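Local coordinates for protein aminotransferase, class IV (Brucella abortus, PDB 4TVI) that probably transfers the amino group of leucine, isoleucine or valine to 2-oxoglutarate, using pyridoxal 5'-phosphate as cofactor, at residues Thr217-Met222 against Phe274-Met279; Ile152-Pro157 against Met279-Pro284; Tyr38-Trp43 against Ser142-Leu147; Gly61-Asp66 against Met125-Glu130. One frame throughout, in Å; residues are numbered along the deposited sequence.

Overall arrangement
Interactions 1 and 2 belong to one sheet and interactions 3 and 4 to another. Interactions 1, 3 and 4 pair strands, while interaction 2 lays the 152-157 loop against strand 281-288. Interactions 1 and 4 are buried antiparallel pairings, held by backbone bonds and apolar or aromatic side chains. Interactions 2 and 3 are only partly buried, and differ in kind: interaction 2 has no hydrogen bond between its segments and rests on methionine and proline, whereas interaction 3 is set apart by a salt bridge at a hairpin turn. Waters bridge the segments in interactions 1 and 3 alike. Centres lie about 11 Å apart within each pair.

Interaction 1 (Thr217-Met222 against Phe274-Met279); sequences TSNVFM and FSTGNM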
loop_
_atom_site.group_PDB
_atom_site.type_symbol
_atom_site.label_atom_id
_atom_site.label_comp_id
_atom_site.label_asym_id
_atom_site.label_seq_id
_atom_site.Cartn_x
_atom_site.Cartn_y
_atom_site.Cartn_z
ATOM N N THR A 217 12.505 -2.708 -9.118
ATOM C CA THR A 217 11.612 -3.778 -9.569
ATOM C C THR A 217 12.130 -5.194 -9.321
ATOM O O THR A 217 11.415 -6.167 -9.582
ATOM C CB THR A 217 11.340 -3.679 -11.081
ATOM O OG1 THR A 217 12.573 -3.861 -11.793
ATOM C CG2 THR A 217 10.725 -2.331 -11.446
ATOM N N SER A 218 13.367 -5.322 -8.850
ATOM C CA SER A 218 14.007 -6.637 -8.834
ATOM C C SER A 218 15.290 -6.694 -8.013
ATOM O O SER A 218 15.945 -5.675 -7.810
ATOM C CB SER A 218 14.320 -7.055 -10.267
ATOM O OG SER A 218 15.175 -6.096 -10.873
ATOM N N ASN A 219 15.664 -7.899 -7.586
ATOM C CA ASN A 219 16.944 -8.111 -6.917
ATOM C C ASN A 219 18.085 -7.738 -7.841
ATOM O O ASN A 219 17.959 -7.853 -9.058
ATOM C CB ASN A 219 17.088 -9.564 -6.463
ATOM C CG ASN A 219 16.161 -9.904 -5.321
ATOM O OD1 ASN A 219 15.345 -10.817 -5.423
ATOM N ND2 ASN A 219 16.286 -9.171 -4.215
ATOM N N VAL A 220 19.191 -7.273 -7.269
ATOM C CA VAL A 220 20.311 -6.810 -8.077
ATOM C C VAL A 220 21.572 -7.600 -7.748
ATOM O O VAL A 220 21.763 -8.053 -6.616
ATOM C CB VAL A 220 20.554 -5.294 -7.886
ATOM C CG1 VAL A 220 21.144 -4.998 -6.508
ATOM C CG2 VAL A 220 21.448 -4.737 -8.994
ATOM N N PHE A 221 22.401 -7.793 -8.771
ATOM C CA PHE A 221 23.679 -8.479 -8.659
ATOM C C PHE A 221 24.752 -7.652 -9.334
ATOM O O PHE A 221 24.463 -6.874 -10.241
ATOM C CB PHE A 221 23.638 -9.853 -9.329
ATOM C CG PHE A 221 22.888 -10.909 -8.566
ATOM C CD1 PHE A 221 21.501 -10.918 -8.538
ATOM C CD2 PHE A 221 23.576 -11.938 -7.935
ATOM C CE1 PHE A 221 20.811 -11.912 -7.861
ATOM C CE2 PHE A 221 22.900 -12.932 -7.252
ATOM C CZ PHE A 221 21.509 -12.923 -7.218
ATOM N N MET A 222 25.997 -7.853 -8.928
ATOM C CA MET A 222 27.118 -7.294 -9.659
ATOM C C MET A 222 28.258 -8.296 -9.754
ATOM O O MET A 222 28.347 -9.239 -8.966
ATOM C CB MET A 222 27.599 -5.997 -9.007
ATOM C CG MET A 222 27.977 -6.134 -7.542
ATOM S SD MET A 222 28.837 -4.675 -6.925
ATOM C CE MET A 222 30.522 -5.067 -7.399
ATOM N N PHE A 274 23.625 -7.097 -13.126
ATOM C CA PHE A 274 22.402 -7.702 -13.639
ATOM C C PHE A 274 21.335 -7.840 -12.559
ATOM O O PHE A 274 21.593 -7.614 -11.376
ATOM C CB PHE A 274 22.699 -9.061 -14.292
ATOM C CG PHE A 274 23.149 -10.142 -13.334
ATOM C CD1 PHE A 274 24.499 -10.328 -13.057
ATOM C CD2 PHE A 274 22.231 -11.018 -12.773
ATOM C CE1 PHE A 274 24.916 -11.338 -12.205
ATOM C CE2 PHE A 274 22.640 -12.034 -11.919
ATOM C CZ PHE A 274 23.989 -12.194 -11.640
ATOM N N SER A 275 20.121 -8.169 -12.981
ATOM C CA SER A 275 19.023 -8.337 -12.043
ATOM C C SER A 275 18.391 -9.713 -12.211
ATOM O O SER A 275 18.545 -10.357 -13.255
ATOM C CB SER A 275 17.973 -7.243 -12.237
ATOM O OG SER A 275 17.281 -7.409 -13.460
ATOM N N THR A 276 17.696 -10.163 -11.169
ATOM C CA THR A 276 16.935 -11.405 -11.228
ATOM C C THR A 276 15.507 -11.139 -10.783
ATOM O O THR A 276 15.250 -10.247 -9.977
ATOM C CB THR A 276 17.539 -12.523 -10.351
ATOM O OG1 THR A 276 17.513 -12.123 -8.974
ATOM C CG2 THR A 276 18.977 -12.835 -10.770
ATOM N N GLY A 277 14.574 -11.912 -11.317
ATOM C CA GLY A 277 13.175 -11.731 -10.994
ATOM C C GLY A 277 12.341 -12.700 -11.790
ATOM O O GLY A 277 12.833 -13.312 -12.730
ATOM N N ASN A 278 11.078 -12.850 -11.420
ATOM C CA ASN A 278 10.244 -13.857 -12.053
ATOM C C ASN A 278 10.031 -13.687 -13.552
ATOM O O ASN A 278 10.029 -14.670 -14.291
ATOM C CB ASN A 278 8.874 -13.895 -11.380
ATOM C CG ASN A 278 7.884 -14.709 -12.168
ATOM O OD1 ASN A 278 8.109 -15.893 -12.423
ATOM N ND2 ASN A 278 6.786 -14.079 -12.581
ATOM N N MET A 279 9.844 -12.449 -13.999
ATOM C CA MET A 279 9.378 -12.209 -15.364
ATOM C C MET A 279 10.357 -12.659 -16.450
ATOM O O MET A 279 9.945 -13.259 -17.447
ATOM C CB MET A 279 9.034 -10.734 -15.563
ATOM C CG MET A 279 8.329 -10.477 -16.881
ATOM S SD MET A 279 6.684 -11.235 -16.921
ATOM C CE MET A 279 5.951 -10.505 -15.466
HETATM O O HOH W 1 14.611 -7.333 -13.795
HETATM O O HOH W 2 15.034 -12.533 -7.632
HETATM O O HOH W 3 13.478 -9.838 -8.205
#
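Opposite first torsions bring two phenylalanines together: Phe221 holds CG beside its own backbone N (chi1 -75°), while Phe274 tucks CG between N and the carbonyl carbon (chi1 67°). Phe221 CB then rests on a face of the Phe274 ring, 3.4 Å from its centroid, a CH-pi contact. The two rings run nearly parallel, planes 8° apart, yet are slid until they barely overlap. Flat, apolar side chains suit this buried part of the face, which turns polar at Asn219 and Thr276, where a water bridges Asn219 OD1 and Thr276 OG1; Asn219 ND2 bonds Leu238 O. Thr276 OG1 also lies 3.5 Å from Phe221 CE1 at the ring edge.

In the antiparallel backbone pairing Phe221 N gives a short bond of 2.7 Å to Phe274 O, and Phe274 N returns 3.0 Å to Phe221 O. Next, Thr276 N reaches Asn219 O at 3.1 Å, but the reverse bond is weak. On the Val220 side Ser275 meets Ser218, which lies just before the strand: Ser218 OG is 3.3 Å from Ser275 CB, one water bonds both small hydroxyls, and Ser218 OG also hydrogen-bonds Thr215 OG1.

Strand 227-231 flanks 219-224, and strand 281-288 flanks 272-277. Helix 241-252 packs on the aromatic face through Arg243 and Ile247, while Phe267 of helix 264-268 meets Val220.

Interaction 2 (Ile152-Pro157 against Met279-Pro284); sequences IPMVEP and MSKVVP
The carbonyl oxygen of Met279 has two partners: Arg69 NE gives it a hydrogen bond, and Met154 SD makes a close contact, 3.3 Å from Met279 O. Met154 reaches it by a bent chain, for chi2 of 73° turns the thioether toward the other segment although the side chain sets off to one side. Its CE methyl continues over the backbone to 3.8 Å from Ser280 CA and 3.9 Å from Lys281 CG. A long, flexible and unbranched methionine suits such a reach, and the slim Ser280 lets the methyl close on the main chain.

Further along, Pro157 takes over. Its CB sits 4.0 Å from Val283 CG1, and its CG lies 3.9 Å from Pro284 CD, the two proline rings crossing at about a right angle. Compact rings and a branched valine fit together by apolar packing, and the segments share no hydrogen bond.

The 152-157 loop, between strands 143-151 and 160-164, runs in nearly the same direction as 279-284. Helix 297-310 borders both: Trp307 touches Met154 and Lys281, while Arg303 packs on Pro157 and bonds Val282 O.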
loop_
_atom_site.group_PDB
_atom_site.type_symbol
_atom_site.label_atom_id
_atom_site.label_comp_id
_atom_site.label_asym_id
_atom_site.label_seq_id
_atom_site.Cartn_x
_atom_site.Cartn_y
_atom_site.Cartn_z
ATOM N N ILE A 152 2.189 -13.776 -21.888
ATOM C CA ILE A 152 3.280 -12.856 -22.188
ATOM C C ILE A 152 4.470 -13.615 -22.757
ATOM O O ILE A 152 5.054 -14.449 -22.068
ATOM C CB ILE A 152 3.722 -12.080 -20.944
ATOM C CG1 ILE A 152 2.524 -11.351 -20.325
ATOM C CG2 ILE A 152 4.848 -11.109 -21.299
ATOM C CD1 ILE A 152 2.875 -10.475 -19.144
ATOM N N PRO A 153 4.825 -13.342 -24.022
ATOM C CA PRO A 153 5.947 -14.046 -24.653
ATOM C C PRO A 153 7.263 -13.831 -23.901
ATOM O O PRO A 153 7.570 -12.708 -23.500
ATOM C CB PRO A 153 6.010 -13.422 -26.050
ATOM C CG PRO A 153 4.624 -12.920 -26.297
ATOM C CD PRO A 153 4.150 -12.431 -24.960
ATOM N N MET A 154 8.025 -14.903 -23.717
ATOM C CA MET A 154 9.321 -14.816 -23.061
ATOM C C MET A 154 10.384 -14.426 -24.076
ATOM O O MET A 154 10.795 -15.237 -24.904
ATOM C CB MET A 154 9.680 -16.144 -22.396
ATOM C CG MET A 154 10.929 -16.106 -21.535
ATOM S SD MET A 154 10.643 -15.209 -20.000
ATOM C CE MET A 154 11.797 -16.031 -18.907
ATOM N N VAL A 155 10.805 -13.171 -24.017
ATOM C CA VAL A 155 11.767 -12.625 -24.964
ATOM C C VAL A 155 13.137 -12.428 -24.321
ATOM O O VAL A 155 13.233 -12.105 -23.136
ATOM C CB VAL A 155 11.287 -11.277 -25.539
ATOM N N GLU A 156 14.193 -12.654 -25.097
ATOM C CA GLU A 156 15.542 -12.353 -24.642
ATOM C C GLU A 156 15.659 -10.865 -24.318
ATOM O O GLU A 156 15.343 -10.013 -25.148
ATOM C CB GLU A 156 16.579 -12.758 -25.695
ATOM C CG GLU A 156 16.761 -14.265 -25.845
ATOM C CD GLU A 156 17.352 -14.909 -24.603
ATOM O OE1 GLU A 156 18.400 -14.427 -24.122
ATOM O OE2 GLU A 156 16.763 -15.891 -24.103
ATOM N N PRO A 157 16.111 -10.549 -23.099
ATOM C CA PRO A 157 16.230 -9.161 -22.641
ATOM C C PRO A 157 17.337 -8.403 -23.364
ATOM O O PRO A 157 18.398 -8.969 -23.626
ATOM C CB PRO A 157 16.563 -9.314 -21.158
ATOM C CG PRO A 157 17.302 -10.609 -21.090
ATOM C CD PRO A 157 16.619 -11.501 -22.096
ATOM N N MET A 279 9.844 -12.449 -13.999
ATOM C CA MET A 279 9.378 -12.209 -15.364
ATOM C C MET A 279 10.357 -12.659 -16.450
ATOM O O MET A 279 9.945 -13.259 -17.447
ATOM C CB MET A 279 9.034 -10.734 -15.563
ATOM C CG MET A 279 8.329 -10.477 -16.881
ATOM S SD MET A 279 6.684 -11.235 -16.921
ATOM C CE MET A 279 5.951 -10.505 -15.466
ATOM N N SER A 280 11.644 -12.363 -16.268
ATOM C CA SER A 280 12.649 -12.706 -17.276
ATOM C C SER A 280 13.864 -13.429 -16.686
ATOM O O SER A 280 14.856 -13.662 -17.386
ATOM C CB SER A 280 13.104 -11.447 -18.016
ATOM O OG SER A 280 12.041 -10.876 -18.762
ATOM N N LYS A 281 13.772 -13.765 -15.400
ATOM C CA LYS A 281 14.768 -14.568 -14.685
ATOM C C LYS A 281 16.110 -13.858 -14.511
ATOM O O LYS A 281 16.512 -13.565 -13.392
ATOM C CB LYS A 281 14.957 -15.923 -15.374
ATOM C CG LYS A 281 13.648 -16.703 -15.515
ATOM C CD LYS A 281 12.862 -16.728 -14.199
ATOM C CE LYS A 281 11.582 -17.542 -14.336
ATOM N NZ LYS A 281 10.704 -17.467 -13.131
ATOM N N VAL A 282 16.826 -13.623 -15.600
ATOM C CA VAL A 282 18.122 -12.956 -15.517
ATOM C C VAL A 282 18.201 -11.851 -16.562
ATOM O O VAL A 282 18.039 -12.112 -17.755
ATOM C CB VAL A 282 19.290 -13.953 -15.707
ATOM C CG1 VAL A 282 20.624 -13.223 -15.726
ATOM C CG2 VAL A 282 19.283 -14.994 -14.602
ATOM N N VAL A 283 18.417 -10.615 -16.113
ATOM C CA VAL A 283 18.406 -9.467 -17.010
ATOM C C VAL A 283 19.618 -8.583 -16.760
ATOM O O VAL A 283 19.869 -8.174 -15.626
ATOM C CB VAL A 283 17.115 -8.615 -16.847
ATOM C CG1 VAL A 283 17.170 -7.392 -17.737
ATOM C CG2 VAL A 283 15.885 -9.439 -17.189
ATOM N N PRO A 284 20.377 -8.281 -17.823
ATOM C CA PRO A 284 21.565 -7.434 -17.687
ATOM C C PRO A 284 21.213 -5.973 -17.456
ATOM O O PRO A 284 20.196 -5.480 -17.947
ATOM C CB PRO A 284 22.271 -7.602 -19.033
ATOM C CG PRO A 284 21.156 -7.862 -19.988
ATOM C CD PRO A 284 20.143 -8.677 -19.221
#

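Interaction 3 (Tyr38-Trp43 against Ser142-Leu147); sequences YYKGEW and STDFAL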
loop_
_atom_site.group_PDB
_atom_site.type_symbol
_atom_site.label_atom_id
_atom_site.label_comp_id
_atom_site.label_asym_id
_atom_site.label_seq_id
_atom_site.Cartn_x
_atom_site.Cartn_y
_atom_site.Cartn_z
ATOM N N TYR A 38 -8.810 -17.221 -12.397
ATOM C CA TYR A 38 -9.626 -18.057 -11.524
ATOM C C TYR A 38 -10.145 -17.210 -10.373
ATOM O O TYR A 38 -9.365 -16.649 -9.604
ATOM C CB TYR A 38 -8.827 -19.247 -10.988
ATOM C CG TYR A 38 -9.652 -20.215 -10.172
ATOM C CD1 TYR A 38 -10.345 -21.256 -10.779
ATOM C CD2 TYR A 38 -9.756 -20.075 -8.796
ATOM C CE1 TYR A 38 -11.110 -22.138 -10.031
ATOM C CE2 TYR A 38 -10.513 -20.948 -8.041
ATOM C CZ TYR A 38 -11.187 -21.976 -8.659
ATOM O OH TYR A 38 -11.941 -22.837 -7.894
ATOM N N TYR A 39 -11.463 -17.104 -10.270
ATOM C CA TYR A 39 -12.088 -16.265 -9.248
ATOM C C TYR A 39 -13.476 -16.798 -8.937
ATOM O O TYR A 39 -14.239 -17.112 -9.851
ATOM C CB TYR A 39 -12.165 -14.808 -9.712
ATOM C CG TYR A 39 -12.899 -13.874 -8.767
ATOM C CD1 TYR A 39 -12.404 -13.610 -7.491
ATOM C CD2 TYR A 39 -14.084 -13.256 -9.152
ATOM C CE1 TYR A 39 -13.070 -12.750 -6.627
ATOM C CE2 TYR A 39 -14.762 -12.397 -8.294
ATOM C CZ TYR A 39 -14.251 -12.147 -7.032
ATOM O OH TYR A 39 -14.920 -11.294 -6.177
ATOM N N LYS A 40 -13.789 -16.916 -7.650
ATOM C CA LYS A 40 -15.056 -17.493 -7.211
ATOM C C LYS A 40 -15.356 -18.823 -7.906
ATOM O O LYS A 40 -16.429 -19.005 -8.471
ATOM C CB LYS A 40 -16.204 -16.507 -7.445
ATOM C CG LYS A 40 -16.123 -15.245 -6.601
ATOM C CD LYS A 40 -17.308 -15.127 -5.656
ATOM C CE LYS A 40 -17.122 -13.972 -4.679
ATOM N NZ LYS A 40 -16.184 -14.346 -3.576
ATOM N N GLY A 41 -14.384 -19.728 -7.886
ATOM C CA GLY A 41 -14.576 -21.092 -8.347
ATOM C C GLY A 41 -14.674 -21.306 -9.846
ATOM O O GLY A 41 -15.025 -22.394 -10.299
ATOM N N GLU A 42 -14.342 -20.282 -10.623
ATOM C CA GLU A 42 -14.479 -20.366 -12.072
ATOM C C GLU A 42 -13.306 -19.722 -12.787
ATOM O O GLU A 42 -12.857 -18.646 -12.403
ATOM C CB GLU A 42 -15.778 -19.694 -12.535
ATOM C CG GLU A 42 -17.048 -20.234 -11.903
ATOM C CD GLU A 42 -17.392 -21.632 -12.381
ATOM O OE1 GLU A 42 -16.783 -22.094 -13.372
ATOM O OE2 GLU A 42 -18.279 -22.263 -11.766
ATOM N N TRP A 43 -12.818 -20.370 -13.840
ATOM C CA TRP A 43 -11.858 -19.717 -14.715
ATOM C C TRP A 43 -12.628 -18.762 -15.616
ATOM O O TRP A 43 -13.599 -19.149 -16.264
ATOM C CB TRP A 43 -11.062 -20.732 -15.534
ATOM C CG TRP A 43 -10.015 -21.450 -14.734
ATOM C CD1 TRP A 43 -10.074 -22.729 -14.253
ATOM C CD2 TRP A 43 -8.749 -20.923 -14.320
ATOM N NE1 TRP A 43 -8.919 -23.026 -13.566
ATOM C CE2 TRP A 43 -8.091 -21.936 -13.593
ATOM C CE3 TRP A 43 -8.109 -19.690 -14.490
ATOM C CZ2 TRP A 43 -6.824 -21.753 -13.037
ATOM C CZ3 TRP A 43 -6.847 -19.515 -13.943
ATOM C CH2 TRP A 43 -6.219 -20.541 -13.226
ATOM N N SER A 142 -12.338 -13.228 6.104
ATOM C CA SER A 142 -12.930 -12.688 4.886
ATOM C C SER A 142 -11.943 -12.720 3.723
ATOM O O SER A 142 -12.197 -12.133 2.672
ATOM C CB SER A 142 -13.419 -11.256 5.111
ATOM O OG SER A 142 -12.330 -10.354 5.212
ATOM N N THR A 143 -10.833 -13.431 3.905
ATOM C CA THR A 143 -9.818 -13.561 2.860
ATOM C C THR A 143 -10.378 -14.246 1.617
ATOM O O THR A 143 -11.091 -15.250 1.719
ATOM C CB THR A 143 -8.591 -14.355 3.362
ATOM O OG1 THR A 143 -7.987 -13.653 4.456
ATOM C CG2 THR A 143 -7.557 -14.520 2.253
ATOM N N ASP A 144 -10.094 -13.672 0.449
ATOM C CA ASP A 144 -10.488 -14.285 -0.813
ATOM C C ASP A 144 -9.273 -14.438 -1.727
ATOM O O ASP A 144 -8.212 -13.877 -1.463
ATOM C CB ASP A 144 -11.585 -13.468 -1.500
ATOM C CG ASP A 144 -12.468 -14.321 -2.404
ATOM O OD1 ASP A 144 -12.125 -15.503 -2.646
ATOM O OD2 ASP A 144 -13.515 -13.816 -2.855
ATOM N N PHE A 145 -9.445 -15.185 -2.812
ATOM C CA PHE A 145 -8.335 -15.542 -3.687
ATOM C C PHE A 145 -8.663 -15.324 -5.156
ATOM O O PHE A 145 -9.817 -15.450 -5.574
ATOM C CB PHE A 145 -7.948 -17.005 -3.444
ATOM C CG PHE A 145 -6.917 -17.543 -4.399
ATOM C CD1 PHE A 145 -5.567 -17.321 -4.182
ATOM C CD2 PHE A 145 -7.297 -18.307 -5.493
ATOM C CE1 PHE A 145 -4.618 -17.827 -5.047
ATOM C CE2 PHE A 145 -6.346 -18.821 -6.365
ATOM C CZ PHE A 145 -5.008 -18.581 -6.143
ATOM N N ALA A 146 -7.645 -14.993 -5.938
ATOM C CA ALA A 146 -7.773 -14.989 -7.388
ATOM C C ALA A 146 -6.426 -15.324 -8.012
ATOM O O ALA A 146 -5.378 -14.922 -7.504
ATOM C CB ALA A 146 -8.289 -13.651 -7.894
ATOM N N LEU A 147 -6.461 -16.086 -9.099
ATOM C CA LEU A 147 -5.250 -16.475 -9.810
ATOM C C LEU A 147 -5.316 -15.975 -11.248
ATOM O O LEU A 147 -6.105 -16.472 -12.052
ATOM C CB LEU A 147 -5.074 -17.992 -9.777
ATOM C CG LEU A 147 -3.842 -18.567 -10.476
ATOM C CD1 LEU A 147 -2.560 -17.979 -9.885
ATOM C CD2 LEU A 147 -3.849 -20.079 -10.365
HETATM O O HOH W 4 -14.192 -11.384 -3.566
HETATM O O HOH W 5 -12.258 -16.407 -5.332
#
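A beta hairpin with a type I' turn from Tyr39 to Glu42 lies alongside strand 143-151. Tyr38 and Leu147 form an antiparallel hydrogen-bonded pair: Tyr38 N to Leu147 O is 2.8 Å, and Leu147 N returns 3.0 Å to Tyr38 O. From within the turn, Lys40 sends NZ to Asp144 OD2 at 2.8 Å, a salt bridge made on the syn side of the carboxylate. Lys40 bends at chi2 and chi4 on its way, passing CG over the centre of the Tyr39 ring, so its CG methylene sits on the ring face while NZ meets the carboxylate.

In this sheet the hairpin supplies strands 35-39 and 42-45, with 42-45 outermost within the chain and 143-151 leading on to 120-128. Two waters bridge the polar end. One accepts from Tyr39 OH and donates to Asp144 OD2; another accepts a hydrogen bond from Lys40 N and donates to Asp144 OD1 and Phe145 O. Asp144 OD1 also receives Phe145 N at 2.7 Å, which helps to fix the carboxylate's rotation. On the apolar side, Trp43 CH2 packs 3.7 Å from Leu147 CD2, a broad ring against a branched chain, and Leu106 of helix 100-111 touches Trp43.

Interaction 4 (Gly61-Asp66 against Met125-Glu130); sequences GSLVFD and MYWAEE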
loop_
_atom_site.group_PDB
_atom_site.type_symbol
_atom_site.label_atom_id
_atom_site.label_comp_id
_atom_site.label_asym_id
_atom_site.label_seq_id
_atom_site.Cartn_x
_atom_site.Cartn_y
_atom_site.Cartn_z
ATOM N N GLY A 61 -5.869 -1.543 1.505
ATOM C CA GLY A 61 -4.606 -2.067 1.004
ATOM C C GLY A 61 -4.059 -3.431 1.395
ATOM O O GLY A 61 -2.850 -3.629 1.376
ATOM N N SER A 62 -4.920 -4.391 1.701
ATOM C CA SER A 62 -4.436 -5.653 2.260
ATOM C C SER A 62 -4.011 -6.722 1.237
ATOM O O SER A 62 -3.603 -7.812 1.630
ATOM C CB SER A 62 -5.505 -6.244 3.182
ATOM O OG SER A 62 -6.702 -6.513 2.466
ATOM N N LEU A 63 -4.059 -6.415 -0.057
ATOM C CA LEU A 63 -3.788 -7.442 -1.071
ATOM C C LEU A 63 -2.307 -7.817 -1.174
ATOM O O LEU A 63 -1.426 -6.952 -1.214
ATOM C CB LEU A 63 -4.295 -7.001 -2.449
ATOM C CG LEU A 63 -4.252 -8.063 -3.569
ATOM C CD1 LEU A 63 -5.454 -7.930 -4.521
ATOM C CD2 LEU A 63 -2.953 -7.997 -4.366
ATOM N N VAL A 64 -2.048 -9.120 -1.215
ATOM C CA VAL A 64 -0.712 -9.637 -1.482
ATOM C C VAL A 64 -0.725 -10.396 -2.797
ATOM O O VAL A 64 -1.786 -10.814 -3.269
ATOM C CB VAL A 64 -0.221 -10.570 -0.370
ATOM C CG1 VAL A 64 -0.148 -9.819 0.940
ATOM C CG2 VAL A 64 -1.141 -11.769 -0.244
ATOM N N PHE A 65 0.451 -10.588 -3.383
ATOM C CA PHE A 65 0.547 -11.273 -4.661
ATOM C C PHE A 65 1.881 -11.988 -4.798
ATOM O O PHE A 65 2.804 -11.746 -4.024
ATOM C CB PHE A 65 0.362 -10.279 -5.810
ATOM C CG PHE A 65 1.510 -9.324 -5.977
ATOM C CD1 PHE A 65 1.610 -8.192 -5.181
ATOM C CD2 PHE A 65 2.491 -9.556 -6.931
ATOM C CE1 PHE A 65 2.665 -7.308 -5.332
ATOM C CE2 PHE A 65 3.551 -8.679 -7.088
ATOM C CZ PHE A 65 3.639 -7.552 -6.288
ATOM N N ASP A 66 1.980 -12.871 -5.784
ATOM C CA ASP A 66 3.272 -13.431 -6.149
ATOM C C ASP A 66 3.368 -13.503 -7.664
ATOM O O ASP A 66 2.518 -12.957 -8.377
ATOM C CB ASP A 66 3.485 -14.803 -5.515
ATOM C CG ASP A 66 4.928 -15.026 -5.094
ATOM O OD1 ASP A 66 5.779 -15.231 -5.985
ATOM O OD2 ASP A 66 5.209 -14.984 -3.874
ATOM N N MET A 125 -3.185 -14.112 -5.969
ATOM C CA MET A 125 -3.506 -12.936 -5.162
ATOM C C MET A 125 -4.449 -13.265 -4.002
ATOM O O MET A 125 -5.439 -13.974 -4.175
ATOM C CB MET A 125 -4.126 -11.848 -6.039
ATOM C CG MET A 125 -3.160 -11.218 -7.033
ATOM S SD MET A 125 -3.963 -10.052 -8.153
ATOM C CE MET A 125 -5.060 -11.149 -9.049
ATOM N N TYR A 126 -4.120 -12.748 -2.823
ATOM C CA TYR A 126 -4.964 -12.850 -1.636
ATOM C C TYR A 126 -5.292 -11.450 -1.132
ATOM O O TYR A 126 -4.453 -10.556 -1.226
ATOM C CB TYR A 126 -4.272 -13.607 -0.507
ATOM C CG TYR A 126 -4.216 -15.112 -0.605
ATOM C CD1 TYR A 126 -5.374 -15.880 -0.621
ATOM C CD2 TYR A 126 -2.995 -15.768 -0.600
ATOM C CE1 TYR A 126 -5.311 -17.266 -0.675
ATOM C CE2 TYR A 126 -2.923 -17.140 -0.651
ATOM C CZ TYR A 126 -4.081 -17.889 -0.690
ATOM O OH TYR A 126 -3.995 -19.265 -0.739
ATOM N N TRP A 127 -6.486 -11.270 -0.575
ATOM C CA TRP A 127 -6.886 -9.984 -0.009
ATOM C C TRP A 127 -8.074 -10.149 0.941
ATOM O O TRP A 127 -8.778 -11.158 0.903
ATOM C CB TRP A 127 -7.238 -8.998 -1.121
ATOM C CG TRP A 127 -8.519 -9.346 -1.833
ATOM C CD1 TRP A 127 -9.771 -8.876 -1.550
ATOM C CD2 TRP A 127 -8.667 -10.249 -2.938
ATOM N NE1 TRP A 127 -10.689 -9.426 -2.416
ATOM C CE2 TRP A 127 -10.037 -10.275 -3.275
ATOM C CE3 TRP A 127 -7.776 -11.039 -3.672
ATOM C CZ2 TRP A 127 -10.536 -11.052 -4.321
ATOM C CZ3 TRP A 127 -8.275 -11.815 -4.714
ATOM C CH2 TRP A 127 -9.643 -11.816 -5.025
ATOM N N ALA A 128 -8.307 -9.151 1.783
ATOM C CA ALA A 128 -9.446 -9.193 2.695
ATOM C C ALA A 128 -10.643 -8.469 2.100
ATOM O O ALA A 128 -10.509 -7.357 1.591
ATOM C CB ALA A 128 -9.083 -8.587 4.039
ATOM N N GLU A 129 -11.813 -9.103 2.161
ATOM C CA GLU A 129 -13.041 -8.460 1.707
ATOM C C GLU A 129 -13.628 -7.534 2.776
ATOM O O GLU A 129 -14.267 -6.536 2.448
ATOM C CB GLU A 129 -14.092 -9.496 1.304
ATOM C CG GLU A 129 -13.908 -10.070 -0.084
ATOM C CD GLU A 129 -14.158 -9.042 -1.171
ATOM O OE1 GLU A 129 -14.929 -8.086 -0.926
ATOM O OE2 GLU A 129 -13.579 -9.186 -2.270
ATOM N N GLU A 130 -13.422 -7.874 4.048
ATOM C CA GLU A 130 -14.005 -7.119 5.156
ATOM C C GLU A 130 -12.956 -6.692 6.173
ATOM O O GLU A 130 -11.892 -7.307 6.278
ATOM C CB GLU A 130 -15.071 -7.945 5.878
ATOM C CG GLU A 130 -16.075 -8.642 4.987
ATOM C CD GLU A 130 -17.001 -9.537 5.784
ATOM O OE1 GLU A 130 -17.612 -9.044 6.759
ATOM O OE2 GLU A 130 -17.103 -10.735 5.451
#
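Leu63 and Trp127 lie side by side, CB to CB 3.8 Å, just before strand 64-70, outermost of its sheet within this chain, pairs antiparallel with 120-128. Here the backbones meet tightly: Val64 N bonds Tyr126 O at 2.8 Å, and Tyr126 N answers with 3.1 Å to Val64 O. On the face of Val64 and Tyr126, Val64 CG2 approaches Tyr126 CB to 3.6 Å at the edge of the tyrosine ring. With CG1 beside the backbone N (chi1 -61°), CG2 falls between N and the carbonyl carbon and faces the other strand. A beta-branched valine suits an extended backbone, and helix 78-91 packs over it. On the other face Phe65 CB meets Met125 CG of the flexible methionine at 3.8 Å, while the Phe65 ring turns away to stand edge-to-face with Trp59 of the second subunit.

Toward Glu129, which is partly exposed, the packing gives way to polar links. Ser62 OG accepts Ala128 N at a longer 3.2 Å and also bonds Gln56. Glu129 makes a salt bridge with Arg49 of the second subunit, and the Trp127 indole gives NE1 to Glu129 OE2 at 2.9 Å, the oxygen lying in the ring plane.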